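28 kDa product (Pseudomonas syringae pv. phaseolicola, PDB 1UKF) is a cysteine protease avirulence protein with a papain-like fold that cleaves itself, acts inside infected plant cells and probably impairs plant defence. Local coordinates at residues D33-L41 with K144-Q154. Residues are numbered along the deposited sequence; the frame is centred on the assembly and turned at random.
Sequences DAESRMDHL and KLFDPNLGEFQ
R37, on the inner side of helix 34-41, grips E152 of strand 151-154 side-on: NE donates to OE1 and NH2 to OE2, the latter at 2.8 Å and almost straight (178°). Guanidinium and carboxylate are nearly coplanar, and both oxygens use their syn lone pairs. E152 reaches the arginine because its CG stands anti to the backbone N (chi1 -169°) and the chain beyond is extended. A second donor, Q154 NE2, meets E152 OE2 on its anti side at 2.9 Å, while W25 NE1 bonds to OE1, so the buried carboxylate is held at both oxygens. K144 NZ lies over one face of the guanidinium, 3.6 Å from R37 NH2; its salt bridge to E139 and hydrogen bond to S29 O probably offset the proximity of like charges.

Further along the helix the packing turns apolar and tight. M38, flexible enough to bend at chi2 and chi3, brings SD obliquely to the F146 ring, a Met-aromatic contact, and CE packs 3.6 Å from F146 CD1. L41 puts CD1 over a face of the same ring in a CH-pi contact, 4.1 Å from its centroid. Small A34 lets the helix approach E152. G151 suits a classic beta bulge, L150 and G151 facing D147: at its positive phi (128°) a CB would jam against the preceding carbonyl O. Its CA lies 3.9 Å from M38 SD. By contrast, D33, E35 and D39 are solvent-exposed and do not touch this hairpin; at the helix's N-terminal end, D33 and S36 form a capping box.

The helix thus packs on an antiparallel hairpin of the papain-like sheet. Active-site D147, bonded to H132, follows F146 without touching the helix. Four donors probably keep E152 ionised and fix its carboxylate's rotation, beside a small apolar patch of M38, L41 and F146.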
loop_
_atom_site.group_PDB
_atom_site.type_symbol
_atom_site.label_atom_id
_atom_site.label_comp_id
_atom_site.label_asym_id
_atom_site.label_seq_id
_atom_site.Cartn_x
_atom_site.Cartn_y
_atom_site.Cartn_z
ATOM N N ASP A 33 -2.261 13.517 12.634
ATOM C CA ASP A 33 -3.093 12.360 12.930
ATOM C C ASP A 33 -3.677 11.838 11.621
ATOM O O ASP A 33 -3.443 12.413 10.559
ATOM C CB ASP A 33 -4.211 12.711 13.922
ATOM C CG ASP A 33 -4.965 13.967 13.540
ATOM O OD1 ASP A 33 -5.325 14.121 12.356
ATOM O OD2 ASP A 33 -5.214 14.802 14.436
ATOM N N ALA A 34 -4.428 10.746 11.695
ATOM C CA ALA A 34 -5.009 10.150 10.498
ATOM C C ALA A 34 -5.822 11.140 9.669
ATOM O O ALA A 34 -5.698 11.179 8.443
ATOM C CB ALA A 34 -5.871 8.955 10.878
ATOM N N GLU A 35 -6.653 11.939 10.333
ATOM C CA GLU A 35 -7.483 12.918 9.637
ATOM C C GLU A 35 -6.653 13.952 8.887
ATOM O O GLU A 35 -6.942 14.265 7.727
ATOM C CB GLU A 35 -8.404 13.637 10.627
ATOM C CG GLU A 35 -9.415 12.737 11.310
ATOM C CD GLU A 35 -10.360 12.074 10.330
ATOM O OE1 GLU A 35 -11.026 12.798 9.560
ATOM O OE2 GLU A 35 -10.441 10.828 10.330
ATOM N N SER A 36 -5.626 14.489 9.539
ATOM C CA SER A 36 -4.794 15.489 8.887
ATOM C C SER A 36 -3.997 14.872 7.741
ATOM O O SER A 36 -3.707 15.548 6.757
ATOM C CB SER A 36 -3.857 16.173 9.896
ATOM O OG SER A 36 -2.915 15.274 10.445
ATOM N N ARG A 37 -3.654 13.590 7.857
ATOM C CA ARG A 37 -2.912 12.929 6.787
ATOM C C ARG A 37 -3.812 12.768 5.568
ATOM O O ARG A 37 -3.368 12.943 4.433
ATOM C CB ARG A 37 -2.381 11.567 7.250
ATOM C CG ARG A 37 -1.223 11.682 8.241
ATOM C CD ARG A 37 -0.510 10.356 8.450
ATOM N NE ARG A 37 -1.234 9.427 9.314
ATOM C CZ ARG A 37 -1.266 9.504 10.642
ATOM N NH1 ARG A 37 -0.618 10.475 11.271
ATOM N NH2 ARG A 37 -1.919 8.589 11.345
ATOM N N MET A 38 -5.080 12.449 5.798
ATOM C CA MET A 38 -5.999 12.309 4.679
ATOM C C MET A 38 -6.299 13.686 4.078
ATOM O O MET A 38 -6.476 13.811 2.866
ATOM C CB MET A 38 -7.286 11.606 5.118
ATOM C CG MET A 38 -7.061 10.152 5.543
ATOM S SD MET A 38 -6.228 9.108 4.298
ATOM C CE MET A 38 -4.527 9.153 4.886
ATOM N N ASP A 39 -6.348 14.723 4.916
ATOM C CA ASP A 39 -6.597 16.078 4.417
ATOM C C ASP A 39 -5.442 16.471 3.496
ATOM O O ASP A 39 -5.638 17.126 2.472
ATOM C CB ASP A 39 -6.687 17.088 5.570
ATOM C CG ASP A 39 -7.990 16.991 6.343
ATOM O OD1 ASP A 39 -8.925 16.315 5.872
ATOM O OD2 ASP A 39 -8.080 17.607 7.427
ATOM N N HIS A 40 -4.235 16.059 3.868
ATOM C CA HIS A 40 -3.036 16.344 3.085
ATOM C C HIS A 40 -3.095 15.697 1.696
ATOM O O HIS A 40 -2.732 16.314 0.688
ATOM C CB HIS A 40 -1.808 15.827 3.846
ATOM C CG HIS A 40 -0.527 15.895 3.070
ATOM N ND1 HIS A 40 0.071 17.086 2.716
ATOM C CD2 HIS A 40 0.284 14.914 2.606
ATOM C CE1 HIS A 40 1.194 16.835 2.066
ATOM N NE2 HIS A 40 1.347 15.526 1.986
ATOM N N LEU A 41 -3.570 14.456 1.657
ATOM C CA LEU A 41 -3.654 13.686 0.422
ATOM C C LEU A 41 -4.923 13.926 -0.386
ATOM O O LEU A 41 -5.012 13.486 -1.536
ATOM C CB LEU A 41 -3.538 12.196 0.749
ATOM C CG LEU A 41 -2.236 11.771 1.429
ATOM C CD1 LEU A 41 -2.400 10.401 2.070
ATOM C CD2 LEU A 41 -1.112 11.764 0.411
ATOM N N LYS A 144 -0.551 0.812 11.167
ATOM C CA LYS A 144 -1.284 1.755 10.322
ATOM C C LYS A 144 -1.295 1.264 8.880
ATOM O O LYS A 144 -0.271 0.819 8.369
ATOM C CB LYS A 144 -0.617 3.134 10.342
ATOM C CG LYS A 144 -0.494 3.811 11.695
ATOM C CD LYS A 144 0.228 5.145 11.528
ATOM C CE LYS A 144 0.348 5.905 12.839
ATOM N NZ LYS A 144 1.090 7.181 12.648
ATOM N N LEU A 145 -2.447 1.360 8.224
ATOM C CA LEU A 145 -2.559 0.945 6.834
ATOM C C LEU A 145 -3.343 1.991 6.057
ATOM O O LEU A 145 -4.394 2.456 6.501
ATOM C CB LEU A 145 -3.240 -0.424 6.729
ATOM C CG LEU A 145 -3.352 -0.996 5.311
ATOM C CD1 LEU A 145 -3.321 -2.512 5.368
ATOM C CD2 LEU A 145 -4.625 -0.495 4.638
ATOM N N PHE A 146 -2.816 2.368 4.898
ATOM C CA PHE A 146 -3.459 3.359 4.045
ATOM C C PHE A 146 -3.764 2.779 2.673
ATOM O O PHE A 146 -2.877 2.246 1.998
ATOM C CB PHE A 146 -2.555 4.593 3.891
ATOM C CG PHE A 146 -2.965 5.520 2.768
ATOM C CD1 PHE A 146 -4.173 6.213 2.814
ATOM C CD2 PHE A 146 -2.138 5.698 1.664
ATOM C CE1 PHE A 146 -4.545 7.068 1.776
ATOM C CE2 PHE A 146 -2.504 6.551 0.623
ATOM C CZ PHE A 146 -3.709 7.235 0.683
ATOM N N ASP A 147 -5.028 2.865 2.277
ATOM C CA ASP A 147 -5.457 2.407 0.961
ATOM C C ASP A 147 -6.013 3.662 0.292
ATOM O O ASP A 147 -7.016 4.211 0.742
ATOM C CB ASP A 147 -6.566 1.364 1.075
ATOM C CG ASP A 147 -7.024 0.858 -0.279
ATOM O OD1 ASP A 147 -6.922 1.615 -1.267
ATOM O OD2 ASP A 147 -7.500 -0.297 -0.357
ATOM N N PRO A 148 -5.367 4.137 -0.783
ATOM C CA PRO A 148 -5.825 5.339 -1.489
ATOM C C PRO A 148 -7.319 5.367 -1.842
ATOM O O PRO A 148 -7.915 6.442 -1.918
ATOM C CB PRO A 148 -4.938 5.366 -2.729
ATOM C CG PRO A 148 -3.653 4.753 -2.240
ATOM C CD PRO A 148 -4.142 3.591 -1.401
ATOM N N ASN A 149 -7.921 4.200 -2.066
ATOM C CA ASN A 149 -9.342 4.130 -2.408
ATOM C C ASN A 149 -10.267 4.285 -1.209
ATOM O O ASN A 149 -11.434 4.643 -1.374
ATOM C CB ASN A 149 -9.707 2.779 -3.043
ATOM C CG ASN A 149 -9.112 2.577 -4.419
ATOM O OD1 ASN A 149 -8.968 3.514 -5.202
ATOM N ND2 ASN A 149 -8.795 1.326 -4.737
ATOM N N LEU A 150 -9.747 4.030 -0.008
ATOM C CA LEU A 150 -10.565 4.036 1.202
ATOM C C LEU A 150 -10.186 4.976 2.336
ATOM O O LEU A 150 -11.065 5.525 3.005
ATOM C CB LEU A 150 -10.623 2.609 1.753
ATOM C CG LEU A 150 -11.144 1.546 0.780
ATOM C CD1 LEU A 150 -10.794 0.160 1.291
ATOM C CD2 LEU A 150 -12.649 1.703 0.610
ATOM N N GLY A 151 -8.891 5.144 2.572
ATOM C CA GLY A 151 -8.451 6.005 3.654
ATOM C C GLY A 151 -7.477 5.273 4.555
ATOM O O GLY A 151 -6.829 4.310 4.127
ATOM N N GLU A 152 -7.373 5.719 5.805
ATOM C CA GLU A 152 -6.451 5.105 6.748
ATOM C C GLU A 152 -7.156 4.235 7.779
ATOM O O GLU A 152 -8.237 4.576 8.276
ATOM C CB GLU A 152 -5.618 6.177 7.465
ATOM C CG GLU A 152 -4.455 5.589 8.275
ATOM C CD GLU A 152 -3.538 6.638 8.884
ATOM O OE1 GLU A 152 -3.178 7.607 8.181
ATOM O OE2 GLU A 152 -3.165 6.476 10.067
ATOM N N PHE A 153 -6.528 3.105 8.080
ATOM C CA PHE A 153 -7.033 2.144 9.051
ATOM C C PHE A 153 -5.933 1.896 10.066
ATOM O O PHE A 153 -4.748 2.068 9.768
ATOM C CB PHE A 153 -7.391 0.822 8.367
ATOM C CG PHE A 153 -8.411 0.959 7.276
ATOM C CD1 PHE A 153 -8.040 1.389 6.005
ATOM C CD2 PHE A 153 -9.750 0.691 7.530
ATOM C CE1 PHE A 153 -8.993 1.553 5.000
ATOM C CE2 PHE A 153 -10.711 0.850 6.537
ATOM C CZ PHE A 153 -10.331 1.283 5.267
ATOM N N GLN A 154 -6.325 1.490 11.265
ATOM C CA GLN A 154 -5.364 1.204 12.316
ATOM C C GLN A 154 -5.834 0.044 13.168
ATOM O O GLN A 154 -7.037 -0.158 13.362
ATOM C CB GLN A 154 -5.148 2.437 13.198
ATOM C CG GLN A 154 -4.288 3.514 12.548
ATOM C CD GLN A 154 -4.102 4.724 13.439
ATOM O OE1 GLN A 154 -4.161 4.618 14.665
ATOM N NE2 GLN A 154 -3.853 5.881 12.829
#